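Local atomic coordinates of putative beta-lactamase-inhibitor-like PepSY-like domain-containing protein (Bacteroides vulgatus ATCC 8482, PDB entry 3ELG), a protein that is of unknown function but is a putative periplasmic protein with a BLIP-like fold and a predicted PepSY-like domain. Residues L107-E110 with N111-V115. Numbering follows the deposited sequence.
Sequences LTLE and NGLEV
N111 crosses the carboxylate of E110 at the bend, its CB 3.4 Å from E110 OE2. With chi1 at 75° its CG sits between the backbone N and the carbonyl carbon, which turns the amide back over the bend and brings CG 3.5 Å from E110 OE2, amide and carboxylate planes steeply inclined at 68°. OD1 rests 3.5 Å from L109 CB and accepts the backbone N-H of L113, closing an Asx turn, with the donor standing above the amide plane. ND2 has E110 OE2 as its nearest atom across the contact, 4.2 Å away. E110 OE2 accepts the backbone N-H of N111 at 3.0 Å through a markedly bent bond, 130° at the hydrogen, the donor on the anti side and out of the carboxylate plane; E110 OE1 meanwhile binds the backbone N of K94, so both carboxylate oxygens have a partner. A type I turn from L109 to G112, closed by G112 N to L109 O, joins strands 104-109 and 114-117 as a beta hairpin in the antiparallel sheet of this BLIP-like fold. G112, its phi positive as suits glycine, forms with L113 a G1 bulge opposite L109, whose N meets L113 O almost head-on. Beyond it L107 and V115 exchange two nearly straight bonds as a hydrogen-bonded pair. Both point to the face packed by helix 80-89, where L109 CD1 also touches V115 CG2 at 4.3 Å and M86 meets all three residues. On the other face, beside T108 and E114, a water 2.7 Å from T108 OG1 donates a weak bond to E114 OE1.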
ATOM      1  N   LEU A 107       8.666   0.592  -4.664  1.00 12.08           N
ATOM      2  CA  LEU A 107       8.960   1.104  -3.339  1.00 13.02           C
ATOM      3  C   LEU A 107       9.437   2.529  -3.394  1.00 14.95           C
ATOM      4  O   LEU A 107      10.364   2.850  -4.094  1.00 14.73           O
ATOM      5  CB  LEU A 107      10.025   0.275  -2.660  1.00 11.88           C
ATOM      6  CG  LEU A 107       9.626  -1.131  -2.138  1.00 12.71           C
ATOM      7  CD1 LEU A 107       9.172  -2.131  -3.180  1.00 15.42           C
ATOM      8  CD2 LEU A 107      10.724  -1.694  -1.269  1.00 16.85           C
ATOM      9  N   THR A 108       8.781   3.391  -2.619  1.00 14.34           N
ATOM     10  CA  THR A 108       9.119   4.805  -2.601  1.00 15.70           C
ATOM     11  C   THR A 108       9.839   5.163  -1.322  1.00 17.62           C
ATOM     12  O   THR A 108       9.408   4.853  -0.201  1.00 15.87           O
ATOM     13  CB  THR A 108       7.903   5.724  -2.767  1.00 17.17           C
ATOM     14  OG1 THR A 108       7.166   5.325  -3.917  1.00 17.79           O
ATOM     15  CG2 THR A 108       8.380   7.171  -2.945  1.00 18.46           C
ATOM     16  N   LEU A 109      10.992   5.787  -1.495  1.00 17.22           N
ATOM     17  CA  LEU A 109      11.821   6.158  -0.351  1.00 15.30           C
ATOM     18  C   LEU A 109      11.409   7.533   0.174  1.00 13.24           C
ATOM     19  O   LEU A 109      10.672   8.292  -0.477  1.00 16.53           O
ATOM     20  CB  LEU A 109      13.319   6.168  -0.694  1.00 18.20           C
ATOM     21  CG  LEU A 109      13.799   4.875  -1.369  1.00 26.28           C
ATOM     22  CD1 LEU A 109      15.312   4.874  -1.641  1.00 23.58           C
ATOM     23  CD2 LEU A 109      13.423   3.650  -0.516  1.00 35.60           C
ATOM     24  N   GLU A 110      11.961   7.829   1.329  1.00 18.04           N
ATOM     25  CA  GLU A 110      11.652   9.076   2.030  1.00 20.20           C
ATOM     26  C   GLU A 110      11.993  10.280   1.158  1.00 22.80           C
ATOM     27  O   GLU A 110      11.358  11.331   1.254  1.00 23.36           O
ATOM     28  CB  GLU A 110      12.423   9.175   3.355  1.00 22.50           C
ATOM     29  CG  GLU A 110      13.875   9.573   3.154  1.00 29.46           C
ATOM     30  CD  GLU A 110      14.751   8.441   2.627  1.00 40.95           C
ATOM     31  OE1 GLU A 110      14.898   7.419   3.349  1.00 37.02           O
ATOM     32  OE2 GLU A 110      15.281   8.584   1.494  1.00 37.60           O
ATOM     33  N   ASN A 111      13.034  10.121   0.342  1.00 21.91           N
ATOM     34  CA  ASN A 111      13.502  11.188  -0.569  1.00 22.20           C
ATOM     35  C   ASN A 111      12.744  11.255  -1.894  1.00 23.59           C
ATOM     36  O   ASN A 111      13.020  12.075  -2.769  1.00 24.04           O
ATOM     37  CB  ASN A 111      15.019  11.107  -0.787  1.00 21.31           C
ATOM     38  CG  ASN A 111      15.430   9.972  -1.717  1.00 22.36           C
ATOM     39  OD1 ASN A 111      14.647   9.078  -2.005  1.00 23.64           O
ATOM     40  ND2 ASN A 111      16.669  10.010  -2.189  1.00 26.06           N
ATOM     41  N   GLY A 112      11.763  10.382  -2.023  1.00 21.03           N
ATOM     42  CA  GLY A 112      10.915  10.357  -3.181  1.00 16.98           C
ATOM     43  C   GLY A 112      11.371   9.488  -4.342  1.00 17.97           C
ATOM     44  O   GLY A 112      10.709   9.390  -5.368  1.00 19.28           O
ATOM     45  N   LEU A 113      12.558   8.940  -4.197  1.00 17.83           N
ATOM     46  CA  LEU A 113      13.047   7.962  -5.176  1.00 16.75           C
ATOM     47  C   LEU A 113      12.065   6.801  -5.203  1.00 17.69           C
ATOM     48  O   LEU A 113      11.650   6.348  -4.134  1.00 18.59           O
ATOM     49  CB  LEU A 113      14.417   7.450  -4.766  1.00 18.73           C
ATOM     50  CG  LEU A 113      15.501   7.277  -5.811  1.00 29.92           C
ATOM     51  CD1 LEU A 113      15.657   8.573  -6.645  1.00 19.46           C
ATOM     52  CD2 LEU A 113      16.793   6.831  -5.105  1.00 23.11           C
ATOM     53  N   GLU A 114      11.726   6.317  -6.403  1.00 12.39           N
ATOM     54  CA  GLU A 114      10.915   5.100  -6.538  1.00 14.09           C
ATOM     55  C   GLU A 114      11.759   3.997  -7.109  1.00 14.70           C
ATOM     56  O   GLU A 114      12.463   4.192  -8.073  1.00 15.11           O
ATOM     57  CB  GLU A 114       9.721   5.340  -7.420  1.00 15.49           C
ATOM     58  CG  GLU A 114       8.771   4.130  -7.492  1.00 23.01           C
ATOM     59  CD  GLU A 114       7.684   4.282  -8.544  1.00 26.53           C
ATOM     60  OE1 GLU A 114       6.885   5.235  -8.424  1.00 22.96           O
ATOM     61  OE2 GLU A 114       7.611   3.432  -9.462  1.00 19.15           O
ATOM     62  N   VAL A 115      11.783   2.888  -6.397  1.00 12.69           N
ATOM     63  CA  VAL A 115      12.559   1.730  -6.811  1.00 13.21           C
ATOM     64  C   VAL A 115      11.605   0.650  -7.287  1.00 11.28           C
ATOM     65  O   VAL A 115      10.753   0.169  -6.528  1.00 11.10           O
ATOM     66  CB  VAL A 115      13.474   1.201  -5.656  1.00 13.59           C
ATOM     67  CG1 VAL A 115      14.474   0.213  -6.222  1.00 15.58           C
ATOM     68  CG2 VAL A 115      14.188   2.361  -4.917  1.00 10.45           C
TER
HETATM   69  O   HOH W   1       6.122   7.052  -5.635  1.00 28.17           O